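Local coordinates for protein L-hydantoinase (PDB 1GKR) that hydrolyses the ring of 5-substituted hydantoins, aryl derivatives more readily than alkyl ones, as a zinc-dependent cyclic amidase, at residues M150-S153 / D159-S162; E168-I173 / S178-H183; R223-Q228 / E247-A252; R234-H239 / A369-I374. One frame throughout, in Å; residues are numbered along the deposited sequence.

Interaction 1 of 4, residues M150-S153 / D159-S162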
loop_
_atom_site.group_PDB
_atom_site.type_symbol
_atom_site.label_atom_id
_atom_site.label_comp_id
_atom_site.label_asym_id
_atom_site.label_seq_id
_atom_site.Cartn_x
_atom_site.Cartn_y
_atom_site.Cartn_z
ATOM N N MET A 150 -27.167 -3.418 3.323
ATOM C CA MET A 150 -26.727 -3.487 1.941
ATOM C C MET A 150 -27.196 -4.806 1.361
ATOM O O MET A 150 -27.150 -5.013 0.153
ATOM C CB MET A 150 -25.203 -3.361 1.859
ATOM C CG MET A 150 -24.697 -1.985 2.288
ATOM S SD MET A 150 -22.903 -1.814 2.346
ATOM C CE MET A 150 -22.500 -1.978 0.614
ATOM N N ALA A 151 -27.650 -5.689 2.244
ATOM C CA ALA A 151 -28.177 -7.000 1.876
ATOM C C ALA A 151 -29.298 -7.229 2.884
ATOM O O ALA A 151 -29.072 -7.172 4.098
ATOM C CB ALA A 151 -27.108 -8.058 2.006
ATOM N N ALA A 152 -30.511 -7.462 2.378
ATOM C CA ALA A 152 -31.689 -7.635 3.230
ATOM C C ALA A 152 -31.648 -8.922 3.998
ATOM O O ALA A 152 -30.665 -9.650 3.955
ATOM C CB ALA A 152 -32.971 -7.565 2.397
ATOM N N SER A 153 -32.725 -9.184 4.725
ATOM C CA SER A 153 -32.849 -10.411 5.506
ATOM C C SER A 153 -34.338 -10.632 5.758
ATOM O O SER A 153 -34.809 -11.775 5.838
ATOM C CB SER A 153 -32.092 -10.293 6.839
ATOM O OG SER A 153 -32.081 -11.533 7.539
ATOM N N ASP A 159 -35.965 -3.128 4.181
ATOM C CA ASP A 159 -35.297 -3.329 2.891
ATOM C C ASP A 159 -33.877 -2.810 2.795
ATOM O O ASP A 159 -33.472 -1.895 3.515
ATOM C CB ASP A 159 -36.087 -2.684 1.749
ATOM C CG ASP A 159 -37.571 -2.884 1.877
ATOM O OD1 ASP A 159 -38.216 -2.109 2.626
ATOM O OD2 ASP A 159 -38.082 -3.823 1.235
ATOM N N ALA A 160 -33.125 -3.398 1.876
ATOM C CA ALA A 160 -31.762 -2.970 1.656
ATOM C C ALA A 160 -31.812 -1.688 0.825
ATOM O O ALA A 160 -32.794 -1.428 0.126
ATOM C CB ALA A 160 -31.003 -4.039 0.918
ATOM N N VAL A 161 -30.763 -0.878 0.915
ATOM C CA VAL A 161 -30.703 0.353 0.135
ATOM C C VAL A 161 -29.710 0.181 -1.012
ATOM O O VAL A 161 -28.824 -0.674 -0.958
ATOM C CB VAL A 161 -30.247 1.542 0.995
ATOM C CG1 VAL A 161 -31.334 1.933 1.952
ATOM C CG2 VAL A 161 -28.994 1.174 1.768
ATOM N N SER A 162 -29.863 0.970 -2.061
ATOM C CA SER A 162 -28.919 0.883 -3.165
ATOM C C SER A 162 -27.764 1.813 -2.812
ATOM O O SER A 162 -27.839 2.549 -1.828
ATOM C CB SER A 162 -29.566 1.340 -4.461
ATOM O OG SER A 162 -30.017 2.675 -4.353
HETATM O O HOH W 1 -28.467 -3.685 -1.962
#

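Interaction 2 of 4, residues E168-I173 / S178-H183. With ZN (zinc ion), chain E.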
loop_
_atom_site.group_PDB
_atom_site.type_symbol
_atom_site.label_atom_id
_atom_site.label_comp_id
_atom_site.label_asym_id
_atom_site.label_seq_id
_atom_site.Cartn_x
_atom_site.Cartn_y
_atom_site.Cartn_z
ATOM N N GLU A 168 -26.999 8.843 0.095
ATOM C CA GLU A 168 -27.801 9.966 0.586
ATOM C C GLU A 168 -27.969 9.873 2.096
ATOM O O GLU A 168 -28.003 10.889 2.796
ATOM C CB GLU A 168 -29.173 9.994 -0.086
ATOM C CG GLU A 168 -29.102 10.249 -1.574
ATOM C CD GLU A 168 -30.461 10.499 -2.191
ATOM O OE1 GLU A 168 -31.394 9.685 -1.958
ATOM O OE2 GLU A 168 -30.583 11.512 -2.919
ATOM N N ILE A 169 -28.073 8.643 2.596
ATOM C CA ILE A 169 -28.223 8.425 4.023
ATOM C C ILE A 169 -26.936 8.853 4.712
ATOM O O ILE A 169 -26.983 9.504 5.748
ATOM C CB ILE A 169 -28.528 6.952 4.319
ATOM C CG1 ILE A 169 -29.907 6.609 3.763
ATOM C CG2 ILE A 169 -28.444 6.676 5.820
ATOM C CD1 ILE A 169 -30.305 5.147 3.944
ATOM N N PHE A 170 -25.791 8.503 4.124
ATOM C CA PHE A 170 -24.495 8.876 4.688
ATOM C C PHE A 170 -24.410 10.390 4.815
ATOM O O PHE A 170 -23.954 10.909 5.841
ATOM C CB PHE A 170 -23.356 8.391 3.800
ATOM C CG PHE A 170 -22.934 6.962 4.055
ATOM C CD1 PHE A 170 -23.736 6.094 4.786
ATOM C CD2 PHE A 170 -21.746 6.479 3.522
ATOM C CE1 PHE A 170 -23.356 4.763 4.975
ATOM C CE2 PHE A 170 -21.362 5.159 3.708
ATOM C CZ PHE A 170 -22.172 4.299 4.436
ATOM N N GLN A 171 -24.847 11.108 3.784
ATOM C CA GLN A 171 -24.812 12.563 3.852
ATOM C C GLN A 171 -25.715 13.095 4.950
ATOM O O GLN A 171 -25.311 13.995 5.684
ATOM C CB GLN A 171 -25.214 13.179 2.528
ATOM C CG GLN A 171 -24.309 12.796 1.398
ATOM C CD GLN A 171 -24.739 13.419 0.094
ATOM O OE1 GLN A 171 -25.923 13.389 -0.272
ATOM N NE2 GLN A 171 -23.780 13.986 -0.628
ATOM N N GLU A 172 -26.930 12.569 5.082
ATOM C CA GLU A 172 -27.790 13.068 6.152
ATOM C C GLU A 172 -27.139 12.813 7.507
ATOM O O GLU A 172 -27.079 13.711 8.342
ATOM C CB GLU A 172 -29.171 12.410 6.132
ATOM C CG GLU A 172 -30.261 13.232 5.449
ATOM C CD GLU A 172 -30.469 14.611 6.074
ATOM O OE1 GLU A 172 -30.729 14.698 7.294
ATOM O OE2 GLU A 172 -30.379 15.612 5.332
ATOM N N ILE A 173 -26.651 11.590 7.716
ATOM C CA ILE A 173 -26.005 11.219 8.971
ATOM C C ILE A 173 -24.850 12.152 9.311
ATOM O O ILE A 173 -24.674 12.539 10.471
ATOM C CB ILE A 173 -25.458 9.776 8.928
ATOM C CG1 ILE A 173 -26.609 8.782 8.786
ATOM C CG2 ILE A 173 -24.685 9.482 10.192
ATOM C CD1 ILE A 173 -27.631 8.869 9.906
ATOM N N SER A 178 -24.589 12.205 13.514
ATOM C CA SER A 178 -25.026 10.971 14.129
ATOM C C SER A 178 -24.053 9.860 13.770
ATOM O O SER A 178 -22.910 10.124 13.410
ATOM C CB SER A 178 -26.431 10.628 13.634
ATOM O OG SER A 178 -26.933 9.459 14.264
ATOM N N VAL A 179 -24.512 8.618 13.876
ATOM C CA VAL A 179 -23.699 7.451 13.549
ATOM C C VAL A 179 -24.532 6.569 12.634
ATOM O O VAL A 179 -25.739 6.473 12.812
ATOM C CB VAL A 179 -23.373 6.622 14.817
ATOM C CG1 VAL A 179 -22.489 5.434 14.464
ATOM C CG2 VAL A 179 -22.719 7.493 15.841
ATOM N N ILE A 180 -23.901 5.944 11.650
ATOM C CA ILE A 180 -24.609 5.028 10.769
ATOM C C ILE A 180 -23.865 3.694 10.845
ATOM O O ILE A 180 -22.634 3.651 10.764
ATOM C CB ILE A 180 -24.623 5.511 9.303
ATOM C CG1 ILE A 180 -25.304 4.467 8.419
ATOM C CG2 ILE A 180 -23.222 5.729 8.805
ATOM C CD1 ILE A 180 -26.786 4.321 8.693
ATOM N N VAL A 181 -24.597 2.610 11.055
ATOM C CA VAL A 181 -23.973 1.301 11.096
ATOM C C VAL A 181 -24.613 0.577 9.928
ATOM O O VAL A 181 -25.762 0.852 9.592
ATOM C CB VAL A 181 -24.262 0.556 12.436
ATOM C CG1 VAL A 181 -23.875 1.425 13.594
ATOM C CG2 VAL A 181 -25.716 0.175 12.550
ATOM N N VAL A 182 -23.889 -0.327 9.286
ATOM C CA VAL A 182 -24.467 -1.042 8.156
ATOM C C VAL A 182 -24.147 -2.517 8.222
ATOM O O VAL A 182 -23.194 -2.929 8.879
ATOM C CB VAL A 182 -23.925 -0.530 6.788
ATOM C CG1 VAL A 182 -23.979 0.959 6.726
ATOM C CG2 VAL A 182 -22.525 -0.996 6.582
ATOM N N HIS A 183 -24.971 -3.305 7.543
ATOM C CA HIS A 183 -24.763 -4.739 7.433
ATOM C C HIS A 183 -24.140 -4.798 6.040
ATOM O O HIS A 183 -24.815 -4.540 5.035
ATOM C CB HIS A 183 -26.099 -5.489 7.448
ATOM C CG HIS A 183 -25.964 -6.962 7.212
ATOM N ND1 HIS A 183 -26.311 -7.903 8.161
ATOM C CD2 HIS A 183 -25.507 -7.655 6.139
ATOM C CE1 HIS A 183 -26.075 -9.112 7.684
ATOM N NE2 HIS A 183 -25.584 -8.991 6.459
HETATM ZN ZN ZN E . -26.846 -7.982 10.137
#

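Interaction 3 of 4, residues R223-Q228 / E247-A252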
loop_
_atom_site.group_PDB
_atom_site.type_symbol
_atom_site.label_atom_id
_atom_site.label_comp_id
_atom_site.label_asym_id
_atom_site.label_seq_id
_atom_site.Cartn_x
_atom_site.Cartn_y
_atom_site.Cartn_z
ATOM N N ARG A 223 -16.862 -1.115 -0.491
ATOM C CA ARG A 223 -17.816 -0.169 -1.053
ATOM C C ARG A 223 -18.299 0.857 -0.016
ATOM O O ARG A 223 -18.350 2.057 -0.291
ATOM C CB ARG A 223 -19.013 -0.930 -1.610
ATOM C CG ARG A 223 -19.622 -0.282 -2.828
ATOM C CD ARG A 223 -20.929 -0.905 -3.203
ATOM N NE ARG A 223 -20.973 -2.339 -2.955
ATOM C CZ ARG A 223 -22.095 -2.978 -2.643
ATOM N NH1 ARG A 223 -23.232 -2.298 -2.553
ATOM N NH2 ARG A 223 -22.084 -4.282 -2.402
ATOM N N ALA A 224 -18.668 0.378 1.166
ATOM C CA ALA A 224 -19.132 1.267 2.221
ATOM C C ALA A 224 -18.014 2.233 2.554
ATOM O O ALA A 224 -18.244 3.432 2.720
ATOM C CB ALA A 224 -19.503 0.477 3.446
ATOM N N LEU A 225 -16.801 1.696 2.646
ATOM C CA LEU A 225 -15.628 2.492 2.948
ATOM C C LEU A 225 -15.437 3.638 1.933
ATOM O O LEU A 225 -15.232 4.789 2.318
ATOM C CB LEU A 225 -14.412 1.569 2.984
ATOM C CG LEU A 225 -13.828 1.175 4.354
ATOM C CD1 LEU A 225 -14.852 1.239 5.444
ATOM C CD2 LEU A 225 -13.251 -0.216 4.266
ATOM N N LEU A 226 -15.533 3.329 0.642
ATOM C CA LEU A 226 -15.379 4.339 -0.402
ATOM C C LEU A 226 -16.430 5.429 -0.328
ATOM O O LEU A 226 -16.149 6.592 -0.628
ATOM C CB LEU A 226 -15.445 3.698 -1.778
ATOM C CG LEU A 226 -14.102 3.378 -2.430
ATOM C CD1 LEU A 226 -13.164 2.714 -1.413
ATOM C CD2 LEU A 226 -14.335 2.466 -3.636
ATOM N N LEU A 227 -17.645 5.056 0.060
ATOM C CA LEU A 227 -18.717 6.033 0.162
ATOM C C LEU A 227 -18.592 6.874 1.418
ATOM O O LEU A 227 -18.943 8.046 1.399
ATOM C CB LEU A 227 -20.097 5.359 0.143
ATOM C CG LEU A 227 -20.399 4.419 -1.031
ATOM C CD1 LEU A 227 -21.893 4.201 -1.123
ATOM C CD2 LEU A 227 -19.903 5.018 -2.308
ATOM N N GLN A 228 -18.099 6.304 2.513
ATOM C CA GLN A 228 -17.981 7.118 3.714
ATOM C C GLN A 228 -16.823 8.087 3.469
ATOM O O GLN A 228 -16.875 9.264 3.844
ATOM C CB GLN A 228 -17.747 6.244 4.953
ATOM C CG GLN A 228 -16.342 6.257 5.462
ATOM C CD GLN A 228 -16.022 7.494 6.256
ATOM O OE1 GLN A 228 -14.897 7.960 6.239
ATOM N NE2 GLN A 228 -17.006 8.026 6.966
ATOM N N GLU A 247 -8.944 -6.006 8.580
ATOM C CA GLU A 247 -7.799 -5.255 8.098
ATOM C C GLU A 247 -8.191 -4.095 7.170
ATOM O O GLU A 247 -7.688 -2.976 7.326
ATOM C CB GLU A 247 -6.799 -6.200 7.429
ATOM C CG GLU A 247 -5.431 -6.217 8.127
ATOM C CD GLU A 247 -4.948 -7.627 8.468
ATOM O OE1 GLU A 247 -4.826 -8.459 7.533
ATOM O OE2 GLU A 247 -4.685 -7.903 9.668
ATOM N N LEU A 248 -9.092 -4.348 6.225
ATOM C CA LEU A 248 -9.547 -3.314 5.299
ATOM C C LEU A 248 -10.039 -2.085 6.052
ATOM O O LEU A 248 -9.686 -0.956 5.715
ATOM C CB LEU A 248 -10.678 -3.859 4.428
ATOM C CG LEU A 248 -10.414 -4.230 2.959
ATOM C CD1 LEU A 248 -9.009 -4.754 2.776
ATOM C CD2 LEU A 248 -11.430 -5.284 2.529
ATOM N N ILE A 249 -10.856 -2.311 7.075
ATOM C CA ILE A 249 -11.404 -1.218 7.867
ATOM C C ILE A 249 -10.310 -0.550 8.679
ATOM O O ILE A 249 -10.213 0.684 8.723
ATOM C CB ILE A 249 -12.511 -1.720 8.827
ATOM C CG1 ILE A 249 -13.692 -2.235 8.013
ATOM C CG2 ILE A 249 -12.974 -0.607 9.735
ATOM C CD1 ILE A 249 -14.714 -2.947 8.835
ATOM N N HIS A 250 -9.488 -1.367 9.329
ATOM C CA HIS A 250 -8.399 -0.834 10.132
ATOM C C HIS A 250 -7.497 0.071 9.287
ATOM O O HIS A 250 -7.172 1.193 9.678
ATOM C CB HIS A 250 -7.569 -1.965 10.722
ATOM C CG HIS A 250 -6.602 -1.499 11.756
ATOM N ND1 HIS A 250 -6.998 -0.777 12.864
ATOM C CD2 HIS A 250 -5.253 -1.591 11.827
ATOM C CE1 HIS A 250 -5.932 -0.439 13.568
ATOM N NE2 HIS A 250 -4.861 -0.919 12.960
ATOM N N GLN A 251 -7.102 -0.429 8.122
ATOM C CA GLN A 251 -6.261 0.331 7.227
ATOM C C GLN A 251 -6.894 1.682 6.918
ATOM O O GLN A 251 -6.237 2.719 6.972
ATOM C CB GLN A 251 -6.035 -0.453 5.940
ATOM C CG GLN A 251 -5.236 0.320 4.903
ATOM C CD GLN A 251 -3.860 0.753 5.419
ATOM O OE1 GLN A 251 -3.008 -0.090 5.727
ATOM N NE2 GLN A 251 -3.640 2.070 5.517
ATOM N N ALA A 252 -8.186 1.669 6.609
ATOM C CA ALA A 252 -8.881 2.899 6.284
ATOM C C ALA A 252 -8.983 3.842 7.468
ATOM O O ALA A 252 -8.817 5.045 7.299
ATOM C CB ALA A 252 -10.269 2.597 5.734
#

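Interaction 4 of 4, residues R234-H239 / A369-I374. With ZN (zinc ion), chain E.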
loop_
_atom_site.group_PDB
_atom_site.type_symbol
_atom_site.label_atom_id
_atom_site.label_comp_id
_atom_site.label_asym_id
_atom_site.label_seq_id
_atom_site.Cartn_x
_atom_site.Cartn_y
_atom_site.Cartn_z
ATOM N N ARG A 234 -19.693 9.235 10.639
ATOM C CA ARG A 234 -19.114 8.189 11.475
ATOM C C ARG A 234 -19.799 6.889 11.041
ATOM O O ARG A 234 -21.028 6.795 11.021
ATOM C CB ARG A 234 -19.382 8.445 12.954
ATOM C CG ARG A 234 -18.322 7.803 13.817
ATOM C CD ARG A 234 -18.777 7.565 15.223
ATOM N NE ARG A 234 -18.629 8.701 16.134
ATOM C CZ ARG A 234 -17.484 9.320 16.395
ATOM N NH1 ARG A 234 -16.371 8.937 15.796
ATOM N NH2 ARG A 234 -17.442 10.285 17.300
ATOM N N LEU A 235 -19.000 5.896 10.682
ATOM C CA LEU A 235 -19.506 4.626 10.203
ATOM C C LEU A 235 -18.994 3.432 10.996
ATOM O O LEU A 235 -17.807 3.339 11.289
ATOM C CB LEU A 235 -19.088 4.455 8.751
ATOM C CG LEU A 235 -19.231 3.040 8.192
ATOM C CD1 LEU A 235 -20.699 2.703 8.132
ATOM C CD2 LEU A 235 -18.622 2.937 6.803
ATOM N N ILE A 236 -19.878 2.515 11.353
ATOM C CA ILE A 236 -19.434 1.322 12.057
ATOM C C ILE A 236 -19.866 0.135 11.229
ATOM O O ILE A 236 -21.055 -0.024 10.988
ATOM C CB ILE A 236 -20.108 1.128 13.417
ATOM C CG1 ILE A 236 -19.757 2.260 14.370
ATOM C CG2 ILE A 236 -19.653 -0.201 14.011
ATOM C CD1 ILE A 236 -20.418 2.107 15.728
ATOM N N VAL A 237 -18.937 -0.696 10.781
ATOM C CA VAL A 237 -19.347 -1.873 10.030
ATOM C C VAL A 237 -19.664 -2.957 11.059
ATOM O O VAL A 237 -18.800 -3.368 11.833
ATOM C CB VAL A 237 -18.250 -2.358 9.086
ATOM C CG1 VAL A 237 -18.706 -3.627 8.367
ATOM C CG2 VAL A 237 -17.919 -1.255 8.087
ATOM N N LEU A 238 -20.920 -3.397 11.070
ATOM C CA LEU A 238 -21.412 -4.404 12.004
ATOM C C LEU A 238 -20.900 -5.788 11.694
ATOM O O LEU A 238 -20.486 -6.074 10.567
ATOM C CB LEU A 238 -22.936 -4.425 11.982
ATOM C CG LEU A 238 -23.647 -3.132 12.378
ATOM C CD1 LEU A 238 -25.121 -3.256 12.081
ATOM C CD2 LEU A 238 -23.425 -2.865 13.846
ATOM N N HIS A 239 -20.942 -6.640 12.715
ATOM C CA HIS A 239 -20.499 -8.038 12.631
ATOM C C HIS A 239 -19.606 -8.402 11.453
ATOM O O HIS A 239 -20.084 -8.982 10.476
ATOM C CB HIS A 239 -21.703 -8.964 12.605
ATOM C CG HIS A 239 -22.774 -8.508 11.669
ATOM N ND1 HIS A 239 -22.497 -8.016 10.413
ATOM C CD2 HIS A 239 -24.121 -8.475 11.800
ATOM C CE1 HIS A 239 -23.628 -7.700 9.807
ATOM N NE2 HIS A 239 -24.627 -7.968 10.626
ATOM N N ALA A 369 -19.670 3.027 23.884
ATOM C CA ALA A 369 -20.233 4.230 24.485
ATOM C C ALA A 369 -19.663 5.468 23.805
ATOM O O ALA A 369 -20.390 6.393 23.441
ATOM C CB ALA A 369 -19.920 4.273 25.967
ATOM N N LYS A 370 -18.349 5.488 23.645
ATOM C CA LYS A 370 -17.693 6.615 23.005
ATOM C C LYS A 370 -18.224 6.869 21.605
ATOM O O LYS A 370 -18.664 7.974 21.308
ATOM C CB LYS A 370 -16.181 6.394 22.948
ATOM C CG LYS A 370 -15.478 6.622 24.279
ATOM C CD LYS A 370 -13.991 6.362 24.167
ATOM C CE LYS A 370 -13.265 6.780 25.421
ATOM N NZ LYS A 370 -11.814 6.457 25.335
ATOM N N LEU A 371 -18.202 5.856 20.745
ATOM C CA LEU A 371 -18.672 6.045 19.372
ATOM C C LEU A 371 -20.091 6.609 19.254
ATOM O O LEU A 371 -20.378 7.364 18.336
ATOM C CB LEU A 371 -18.569 4.732 18.591
ATOM C CG LEU A 371 -17.129 4.297 18.326
ATOM C CD1 LEU A 371 -17.109 2.905 17.764
ATOM C CD2 LEU A 371 -16.473 5.259 17.362
ATOM N N PHE A 372 -20.973 6.268 20.186
ATOM C CA PHE A 372 -22.344 6.756 20.113
ATOM C C PHE A 372 -22.610 8.023 20.898
ATOM O O PHE A 372 -23.727 8.562 20.885
ATOM C CB PHE A 372 -23.310 5.663 20.545
ATOM C CG PHE A 372 -23.528 4.629 19.494
ATOM C CD1 PHE A 372 -24.383 4.885 18.428
ATOM C CD2 PHE A 372 -22.845 3.416 19.541
ATOM C CE1 PHE A 372 -24.551 3.931 17.419
ATOM C CE2 PHE A 372 -23.004 2.461 18.541
ATOM C CZ PHE A 372 -23.854 2.710 17.479
ATOM N N GLY A 373 -21.578 8.499 21.579
ATOM C CA GLY A 373 -21.716 9.717 22.342
ATOM C C GLY A 373 -22.449 9.604 23.658
ATOM O O GLY A 373 -23.019 10.583 24.118
ATOM N N ILE A 374 -22.452 8.432 24.274
ATOM C CA ILE A 374 -23.120 8.293 25.561
ATOM C C ILE A 374 -22.028 8.031 26.589
ATOM O O ILE A 374 -22.302 7.621 27.721
ATOM C CB ILE A 374 -24.125 7.105 25.548
ATOM C CG1 ILE A 374 -23.413 5.795 25.208
ATOM C CG2 ILE A 374 -25.207 7.349 24.514
ATOM C CD1 ILE A 374 -24.356 4.602 25.107
HETATM ZN ZN ZN E . -26.846 -7.982 10.137
#

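Interaction 1 of 4, residues M150-S153 / D159-S162
Extended backbone at Ala151 and Ala152 lies beside extended backbone at Ala160, with the CA atoms of Ala152 and Ala160 4.9 Å apart and no direct hydrogen bond between 150-153 and 159-162. The methyl of Ala160 does most of the touching. Its CB sits 3.8 Å from Ala152 N and 3.9 Å from Met150 C, so it rests against main chain more than against side chains; its one side-chain neighbour across the contact is the methyl of Ala152, the two CB atoms 4.3 Å apart. Both segments belong to the loop that leads into helix 163-176 of the amidohydrolase TIM barrel, and Ser162 caps the first turn of that helix as N-cap. A water joins the two segments by donating to Met150 O at 2.8 Å and to Val161 O at 3.2 Å, which gives each carbonyl a partner where the chains do not bond directly. Met150 directs its CB away from 159-162, its side chain packing on Leu166 and Arg223. Outside the segments, Ala152 N is hydrogen-bonded to Glu187 OE1, and Glu187 also touches Ala160. The Ala151 side chain lies about 4 Å from that of the zinc ligand His183, placing this loop near the metal centre.

Interaction 2 of 4, residues E168-I173 / S178-H183
Ile180 carries the contact between helix 168-173 and strand 179-182, meeting Ile173, Phe170 and Ile169 in turn from CB to tip. Its CB lies 3.9 Å from Ile173 CG1. CG1 extends anti to the backbone N (chi1 177°) and comes 4.0 Å from Phe170 CE1, while CG2 reaches the same ring atom at 4.0 Å, so both branches converge on that one corner of the phenyl. At the tip, CD1 meets Ile169 CG2 at 4.1 Å. The Ile180 side chain crosses all three of these helix residues at about a right angle. Val182 CG1 lies at the edge of the Phe170 ring, near its plane. Helix and strand run nearly antiparallel, at 150° with their axes 8.5 Å apart, as expected where an outer helix of a TIM barrel turns back into the next barrel strand. A short connection makes that turn, and Ser178 N bonds back to Ile173 O at 3.1 Å, with an N-H...O angle of 159°. Ile173 CG2 covers the Ser178 peptide beside it. An alanine in place of Ile180 would probably open a gap beside Ile169 CG2 and leave the Phe170 ring freer to shift. At the C-terminal end of the segment, His183 ND1 binds zinc at 2.0 Å, with the ring further held by a hydrogen bond from NE2 to Glu185.

Interaction 3 of 4, residues R223-Q228 / E247-A252
Two neighbouring outer helices of the TIM barrel, 214-231 and 243-254, meet here through one leucine. They run in nearly the same direction, the segments 223-228 and 247-252 crossing at -17°, and the segment axes come no nearer than 10.9 Å, so the facing surfaces are bridged by side-chain reach and not by close backbone approach. Leu225 spans that distance. Its CD2 comes against the backbone of the second helix, 3.9 Å from Leu248 O and 4.2 Å from Ile249 CA, while its CG packs against Ala252 CB at 4.1 Å. The branch therefore lies between residues one helical turn apart, Leu248 and Ala252, and the small side chain of Ala252 probably allows this close approach. Ile249 closes one side, its CG1 4.3 Å from Leu225 CD2, and Leu248 CB is a more marginal neighbour at 4.5 Å. No hydrogen bond joins the two segments, and the side chains that meet are all apolar.

Gln257 supplies a polar link nearby: its NE2 bonds to Leu225 O and to Gln228 OE1, tying the first helix to the loop that follows the second. Ile249 also reaches inward to Val237, Val259 and Cys261, joining the helix pair to the strands beneath. Elsewhere on the first helix, Arg223 forms salt bridges with Glu219 and Asp163, and Leu227 packs on Ile189 of the second subunit. Roughly parallel neighbouring helices, each laid over the parallel strands of the barrel wall, are typical of the outer layer of a (beta/alpha)8 barrel such as that of the amidohydrolases.

Interaction 4 of 4, residues R234-H239 / A369-I374
Arg234 lays its side chain across Leu371, its guanidinium having Leu371 CA over one face. The extended first part of the chain sets CD 3.9 Å from Leu371 CD2; the bend at chi3 (-85°) then brings NE to 3.1 Å from Leu371 O. The charged end goes on to Asp258, with which NH1 forms a salt bridge. Two residues along the strand, Ile236 points its CD1 into the angle between Leu371 and Phe372: it meets Leu371 CD1 at 4.0 Å and Phe372 CE2 at 3.8 Å, touching the ring obliquely. Leu371 thus offers one methyl to each strand residue. Strand 234-237 is part of the parallel wall of the TIM barrel, and helix 357-372, far later in the chain, packs against its Arg234 and Ile236; a Schellman motif at Gly373 finishes that helix, with Gly373 N bonded to Lys370 O and Ile374 N to Ala369 O. Shortening Arg234 to an alanine would probably uncover Leu371 CD2 and leave Asp258 without its salt-bridge mate. At the opposite end of the segment His239 NE2 binds zinc at 2.3 Å, and Leu238 CB sits over the centre of one face of the imidazole, 3.9 Å above its plane.

In the fold
Interactions 1 and 2 precede interactions 3 and 4, whose segments alternate. The tightest pairing is interactions 2 and 4, centres about 11 Å apart: strands 179-182 and 234-237 are neighbours in the parallel sheet, and His183 and His239, at the C-terminal ends of the two segments, bind the same zinc. Interaction 3, its centre about 15 Å from that of interaction 4, lies outside this wall, where Ile249 reaches Val237 and helices 214-231 and 243-254 flank strand 234-237 in the sequence. The centres of interactions 1 and 2 are about 14 Å apart, and Met150 touches Arg223 of interaction 3. Two zinc ligands thus come from segments of adjacent strands, with loop and outer helices packed on them.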